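Local atomic coordinates of ABC transporter substrate-binding protein (Staphylococcus aureus subsp. aureus NCTC 8325, PDB entry 3UN6), a protein that probably serves as the ligand-binding component of an ABC-type importer, and holds zinc in this crystal although its natural substrate is unknown. Residues E171-P174 with A175-P178; V191-P194 with F195-G199; F72-W75 with P76-M79. All coordinates share one frame; numbering follows the deposited sequence.

Contact 1 (E171-P174 with A175-P178)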
loop_
_atom_site.group_PDB
_atom_site.type_symbol
_atom_site.label_atom_id
_atom_site.label_comp_id
_atom_site.label_asym_id
_atom_site.label_seq_id
_atom_site.Cartn_x
_atom_site.Cartn_y
_atom_site.Cartn_z
ATOM N N GLU A 171 -8.192 -7.196 -12.117
ATOM C CA GLU A 171 -8.369 -6.241 -11.023
ATOM C C GLU A 171 -9.492 -6.654 -10.084
ATOM O O GLU A 171 -10.570 -7.022 -10.522
ATOM C CB GLU A 171 -8.668 -4.846 -11.582
ATOM C CG GLU A 171 -7.467 -4.158 -12.256
ATOM C CD GLU A 171 -7.879 -2.892 -13.001
ATOM O OE1 GLU A 171 -7.491 -1.782 -12.596
ATOM O OE2 GLU A 171 -8.620 -3.013 -13.981
HETATM N N MSE A 172 -9.231 -6.596 -8.791
HETATM C CA MSE A 172 -10.268 -6.900 -7.818
HETATM C C MSE A 172 -9.885 -6.356 -6.452
HETATM O O MSE A 172 -8.743 -6.006 -6.218
HETATM C CB MSE A 172 -10.544 -8.400 -7.757
HETATM C CG MSE A 172 -9.371 -9.234 -7.309
HETATM SE SE MSE A 172 -9.828 -11.155 -7.426
HETATM C CE MSE A 172 -10.043 -11.310 -9.370
ATOM N N SER A 173 -10.859 -6.231 -5.569
ATOM C CA SER A 173 -10.562 -5.757 -4.221
ATOM C C SER A 173 -9.756 -6.832 -3.479
ATOM O O SER A 173 -9.903 -8.023 -3.735
ATOM C CB SER A 173 -11.851 -5.444 -3.459
ATOM O OG SER A 173 -12.662 -6.583 -3.397
ATOM N N PRO A 174 -8.875 -6.411 -2.576
ATOM C CA PRO A 174 -8.090 -7.366 -1.803
ATOM C C PRO A 174 -8.949 -8.420 -1.094
ATOM O O PRO A 174 -8.640 -9.624 -1.191
ATOM C CB PRO A 174 -7.367 -6.464 -0.785
ATOM C CG PRO A 174 -7.256 -5.152 -1.501
ATOM C CD PRO A 174 -8.511 -5.017 -2.277
ATOM N N ALA A 175 -10.032 -7.985 -0.426
ATOM C CA ALA A 175 -10.920 -8.898 0.322
ATOM C C ALA A 175 -11.560 -9.999 -0.537
ATOM O O ALA A 175 -12.012 -11.020 -0.017
ATOM C CB ALA A 175 -12.039 -8.101 1.049
ATOM N N GLU A 176 -11.629 -9.775 -1.835
ATOM C CA GLU A 176 -12.238 -10.743 -2.750
ATOM C C GLU A 176 -11.263 -11.795 -3.260
ATOM O O GLU A 176 -11.672 -12.776 -3.875
ATOM C CB GLU A 176 -12.833 -9.994 -3.950
ATOM C CG GLU A 176 -14.064 -9.186 -3.625
ATOM C CD GLU A 176 -14.655 -8.427 -4.830
ATOM O OE1 GLU A 176 -13.889 -8.003 -5.734
ATOM O OE2 GLU A 176 -15.906 -8.237 -4.847
HETATM N N MSE A 177 -9.967 -11.607 -3.010
HETATM C CA MSE A 177 -8.959 -12.509 -3.574
HETATM C C MSE A 177 -8.956 -13.936 -3.028
HETATM O O MSE A 177 -8.864 -14.883 -3.809
HETATM C CB MSE A 177 -7.578 -11.857 -3.512
HETATM C CG MSE A 177 -7.488 -10.651 -4.468
HETATM SE SE MSE A 177 -5.824 -9.765 -4.273
HETATM C CE MSE A 177 -6.166 -8.174 -5.449
ATOM N N PRO A 178 -9.081 -14.109 -1.701
ATOM C CA PRO A 178 -9.100 -15.485 -1.166
ATOM C C PRO A 178 -10.205 -16.358 -1.748
ATOM O O PRO A 178 -9.954 -17.501 -2.102
ATOM C CB PRO A 178 -9.321 -15.274 0.334
ATOM C CG PRO A 178 -8.707 -13.977 0.606
ATOM C CD PRO A 178 -9.004 -13.119 -0.617
#
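Met172 and Met177, both selenomethionine here, reach across the turn that leads from strand 167-171 into helix 177-182, and the apolar part of the contact is theirs. The two chains cross at a slant, CG of Met172 lying 3.7 Å from CG of Met177. Met172 then bends at its third torsion, and its selenium lies 3.8 Å from the same CG of Met177. Met177 runs out extended, and its terminal CE ends 3.5 Å from Met172 O. Behind it, the selenium of Met177 passes by CA of Pro174.

Two backbone hydrogen bonds cross the turn. Glu176 N donates to Ser173 O over 3.1 Å, bent at 145°, and Met177 N donates to Pro174 O over 3.0 Å and more directly, at 164°. These successive bonds, each spanning three residues, draw the chain into a turn on the way to helix 177-182.

The side chain of Ser173 lies against that of Glu176. With OG placed between its own backbone N and carbonyl carbon, chi1 58°, the hydroxyl sits 3.0 Å from CG of Glu176 and beside its carboxylate.

Around the turn, Pro174 packs on Val191, Phe195 and Leu42. The chemistry therefore divides by side: backbone bonds set the shape of the turn, the exposed Glu176 keeps its carboxylate on the outer side, and Met177 and Pro174 are buried, the proline with its side chain about 4 Å from a bound zinc ion.

Contact 2 (V191-P194 with F195-G199)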
loop_
_atom_site.group_PDB
_atom_site.type_symbol
_atom_site.label_atom_id
_atom_site.label_comp_id
_atom_site.label_asym_id
_atom_site.label_seq_id
_atom_site.Cartn_x
_atom_site.Cartn_y
_atom_site.Cartn_z
ATOM N N VAL A 191 -0.917 -8.963 -3.364
ATOM C CA VAL A 191 -1.636 -7.983 -2.576
ATOM C C VAL A 191 -0.883 -7.697 -1.293
ATOM O O VAL A 191 0.102 -8.376 -0.984
ATOM C CB VAL A 191 -3.024 -8.533 -2.220
ATOM C CG1 VAL A 191 -2.870 -9.764 -1.279
ATOM C CG2 VAL A 191 -3.911 -7.452 -1.602
ATOM N N ALA A 192 -1.308 -6.650 -0.577
ATOM C CA ALA A 192 -0.704 -6.331 0.703
ATOM C C ALA A 192 -1.259 -7.287 1.739
ATOM O O ALA A 192 -2.397 -7.749 1.622
ATOM C CB ALA A 192 -1.025 -4.891 1.111
ATOM N N GLU A 193 -0.478 -7.579 2.759
ATOM C CA GLU A 193 -1.012 -8.360 3.861
ATOM C C GLU A 193 -2.080 -7.466 4.488
ATOM O O GLU A 193 -2.033 -6.246 4.325
ATOM C CB GLU A 193 0.078 -8.735 4.838
ATOM C CG GLU A 193 1.064 -9.771 4.285
ATOM C CD GLU A 193 0.452 -11.176 4.058
ATOM O OE1 GLU A 193 -0.765 -11.298 3.800
ATOM O OE2 GLU A 193 1.218 -12.170 4.107
ATOM N N PRO A 194 -3.048 -8.060 5.203
ATOM C CA PRO A 194 -3.174 -9.447 5.559
ATOM C C PRO A 194 -3.902 -10.342 4.560
ATOM O O PRO A 194 -4.212 -11.464 4.905
ATOM C CB PRO A 194 -3.989 -9.363 6.840
ATOM C CG PRO A 194 -4.929 -8.231 6.572
ATOM C CD PRO A 194 -4.212 -7.290 5.667
ATOM N N PHE A 195 -4.103 -9.886 3.328
ATOM C CA PHE A 195 -4.892 -10.669 2.378
ATOM C C PHE A 195 -4.217 -11.909 1.806
ATOM O O PHE A 195 -4.884 -12.756 1.228
ATOM C CB PHE A 195 -5.590 -9.749 1.363
ATOM C CG PHE A 195 -6.599 -8.867 2.031
ATOM C CD1 PHE A 195 -7.822 -9.410 2.460
ATOM C CD2 PHE A 195 -6.280 -7.570 2.385
ATOM C CE1 PHE A 195 -8.753 -8.640 3.153
ATOM C CE2 PHE A 195 -7.218 -6.766 3.084
ATOM C CZ PHE A 195 -8.457 -7.324 3.476
ATOM N N GLY A 196 -2.913 -12.055 2.029
ATOM C CA GLY A 196 -2.218 -13.279 1.636
ATOM C C GLY A 196 -2.384 -14.286 2.760
ATOM O O GLY A 196 -2.820 -15.429 2.543
ATOM N N ALA A 197 -2.054 -13.852 3.977
ATOM C CA ALA A 197 -2.186 -14.697 5.136
ATOM C C ALA A 197 -3.634 -15.192 5.221
ATOM O O ALA A 197 -3.874 -16.351 5.546
ATOM C CB ALA A 197 -1.795 -13.941 6.392
ATOM N N LEU A 198 -4.598 -14.323 4.904
ATOM C CA LEU A 198 -6.009 -14.718 4.951
ATOM C C LEU A 198 -6.276 -15.819 3.918
ATOM O O LEU A 198 -6.996 -16.772 4.208
ATOM C CB LEU A 198 -6.938 -13.523 4.724
ATOM C CG LEU A 198 -8.426 -13.797 4.908
ATOM C CD1 LEU A 198 -8.736 -14.271 6.327
ATOM C CD2 LEU A 198 -9.266 -12.552 4.551
ATOM N N GLY A 199 -5.683 -15.700 2.729
ATOM C CA GLY A 199 -5.816 -16.743 1.707
ATOM C C GLY A 199 -5.372 -18.117 2.217
ATOM O O GLY A 199 -5.989 -19.143 1.903
#
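Glu193 folds back on itself through two successive turns, chi1 -70° and chi2 -68°, which carry its carboxylate round toward helix 195-201 and over the amides of Gly196 and Ala197. The motif is a strand-to-helix turn held by a side chain, a glutamate carboxylate oxygen accepting from two successive backbone amides at the end of strand 188-192, in a protein of the periplasmic-binding-protein clan. One oxygen does the work. OE1 of Glu193 accepts from Ala197 N at 2.9 Å through its syn lone pair, and from Gly196 N, also at 2.9 Å, nearly end-on to the C-O bond but through a bent N-H...O bond (133°). Two amides on a buried carboxylate oxygen would tend to stabilise its negative charge.

The backbone closes the same turn: Phe195 N donates to Ala192 O, and Leu198 N to Pro194 O at 2.9 Å. The Pro194 ring, after a cis peptide bond, runs beside the Phe195 ring, with Pro194 CG over one face, while Ala192 O lies at the edge. Ala192 also touches His46, a zinc ligand. Across the strand end, CG1 of Val191 rests 3.8 Å from CB of Phe195.

Contact 3 (F72-W75 with P76-M79)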
loop_
_atom_site.group_PDB
_atom_site.type_symbol
_atom_site.label_atom_id
_atom_site.label_comp_id
_atom_site.label_asym_id
_atom_site.label_seq_id
_atom_site.Cartn_x
_atom_site.Cartn_y
_atom_site.Cartn_z
ATOM N N PHE A 72 -12.416 2.142 3.245
ATOM C CA PHE A 72 -12.891 1.754 1.915
ATOM C C PHE A 72 -12.550 0.287 1.704
ATOM O O PHE A 72 -11.635 -0.219 2.327
ATOM C CB PHE A 72 -12.225 2.628 0.850
ATOM C CG PHE A 72 -12.664 4.061 0.902
ATOM C CD1 PHE A 72 -11.956 4.995 1.641
ATOM C CD2 PHE A 72 -13.820 4.457 0.255
ATOM C CE1 PHE A 72 -12.366 6.315 1.726
ATOM C CE2 PHE A 72 -14.256 5.778 0.325
ATOM C CZ PHE A 72 -13.515 6.719 1.079
ATOM N N ASN A 73 -13.314 -0.403 0.853
ATOM C CA ASN A 73 -13.087 -1.832 0.569
ATOM C C ASN A 73 -12.333 -2.055 -0.744
ATOM O O ASN A 73 -11.919 -3.160 -1.029
ATOM C CB ASN A 73 -14.422 -2.584 0.443
ATOM C CG ASN A 73 -15.326 -2.409 1.648
ATOM O OD1 ASN A 73 -16.552 -2.243 1.499
ATOM N ND2 ASN A 73 -14.741 -2.439 2.847
ATOM N N ASN A 74 -12.203 -1.015 -1.554
ATOM C CA ASN A 74 -11.526 -1.104 -2.852
ATOM C C ASN A 74 -10.887 0.224 -3.218
ATOM O O ASN A 74 -11.290 1.277 -2.713
ATOM C CB ASN A 74 -12.512 -1.487 -3.947
ATOM C CG ASN A 74 -13.658 -0.489 -4.076
ATOM O OD1 ASN A 74 -13.596 0.459 -4.864
ATOM N ND2 ASN A 74 -14.673 -0.662 -3.255
ATOM N N TRP A 75 -9.917 0.168 -4.124
ATOM C CA TRP A 75 -9.172 1.359 -4.525
ATOM C C TRP A 75 -9.928 2.427 -5.326
ATOM O O TRP A 75 -9.774 3.619 -5.041
ATOM C CB TRP A 75 -7.884 0.966 -5.224
ATOM C CG TRP A 75 -6.953 0.244 -4.314
ATOM C CD1 TRP A 75 -6.627 -1.071 -4.363
ATOM C CD2 TRP A 75 -6.249 0.792 -3.204
ATOM N NE1 TRP A 75 -5.748 -1.383 -3.362
ATOM C CE2 TRP A 75 -5.494 -0.247 -2.636
ATOM C CE3 TRP A 75 -6.168 2.071 -2.643
ATOM C CZ2 TRP A 75 -4.670 -0.056 -1.540
ATOM C CZ3 TRP A 75 -5.365 2.262 -1.551
ATOM C CH2 TRP A 75 -4.618 1.202 -1.001
ATOM N N PRO A 76 -10.750 2.030 -6.305
ATOM C CA PRO A 76 -11.488 3.076 -7.027
ATOM C C PRO A 76 -12.390 3.945 -6.127
ATOM O O PRO A 76 -12.387 5.163 -6.270
ATOM C CB PRO A 76 -12.309 2.275 -8.054
ATOM C CG PRO A 76 -11.443 1.076 -8.328
ATOM C CD PRO A 76 -10.858 0.722 -6.969
ATOM N N ASP A 77 -13.133 3.347 -5.192
ATOM C CA ASP A 77 -13.959 4.145 -4.263
ATOM C C ASP A 77 -13.117 5.129 -3.454
ATOM O O ASP A 77 -13.510 6.280 -3.226
ATOM C CB ASP A 77 -14.689 3.258 -3.279
ATOM C CG ASP A 77 -15.836 2.516 -3.898
ATOM O OD1 ASP A 77 -16.156 2.795 -5.072
ATOM O OD2 ASP A 77 -16.418 1.653 -3.198
ATOM N N LEU A 78 -11.974 4.662 -2.992
ATOM C CA LEU A 78 -11.078 5.511 -2.212
ATOM C C LEU A 78 -10.571 6.719 -3.061
ATOM O O LEU A 78 -10.616 7.874 -2.603
ATOM C CB LEU A 78 -9.943 4.682 -1.618
ATOM C CG LEU A 78 -8.862 5.431 -0.834
ATOM C CD1 LEU A 78 -8.208 4.508 0.247
ATOM C CD2 LEU A 78 -7.804 6.021 -1.743
HETATM N N MSE A 79 -10.116 6.462 -4.279
HETATM C CA MSE A 79 -9.635 7.542 -5.171
HETATM C C MSE A 79 -10.747 8.554 -5.539
HETATM O O MSE A 79 -10.489 9.749 -5.626
HETATM C CB MSE A 79 -9.000 6.957 -6.444
HETATM C CG MSE A 79 -7.694 6.215 -6.205
HETATM SE SE MSE A 79 -6.359 7.303 -5.208
HETATM C CE MSE A 79 -6.301 8.867 -6.423
HETATM O O HOH W 1 -15.389 1.135 -0.051
#
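Asn74 and Asp77 grip each other across the first turn of helix 75-83, and the asparagine can be followed outward. Its CB passes CD of Pro76 at 4.1 Å. CG, set between the backbone N and carbonyl carbon by a chi1 of 59°, lies 3.6 Å from Asp77 OD2 and brings the amide over the helix start, where it crosses the Asp77 carboxylate, the two planes 69° apart. At the tip the branches divide the work: OD1, which also touches CD of Pro76, accepts from Asp77 N over 2.9 Å along a nearly straight N-H (166°), and ND2 gives a hydrogen to Asp77 OD2, also over 2.9 Å. That donor bond lies close to the amide plane but meets the carboxylate from above its own plane.

Asn74 is thus the N-cap of the helix, and with the side chain of Asp77 answering it, both amide branches are fixed and the amide's rotation is set. A water accepts from Asn73 N and gives a weak bond to the same OD2. The backbone follows on with Met79 N to Trp75 O, 3.0 Å and nearly straight.

Apolar packing lies beside the cap. The ring of Phe72 is laid on Leu78, whose CA sits 3.8 Å from the ring centroid, over the face, a CH-pi contact. CD1 of Leu78 lies 4.0 Å from CZ3 of Trp75, and that indole, buried, approaches a bound zinc ion and touches Leu42, Ile44 and Pro143.

In the fold
From the N terminus, contact 3 (72-79) comes first, closing the turn between strand 66-71 and helix 75-83 in one lobe. Contact 1 (171-178) then turns strand 167-171 into helix 177-182 in the other sheet, and contact 2 (191-199) does the same for strand 188-192 and helix 195-201. The three lie in series; none nests within or crosses another. Contacts 1 and 2 touch directly, Met177 SE lying 3.7 Å from Val191 CB. Contact 1 also reaches contact 3, where Ser173 meets Asn73 and Asn74, joining the two sheets' loops. Contacts 2 and 3 do not touch, yet each contact comes near bound zinc.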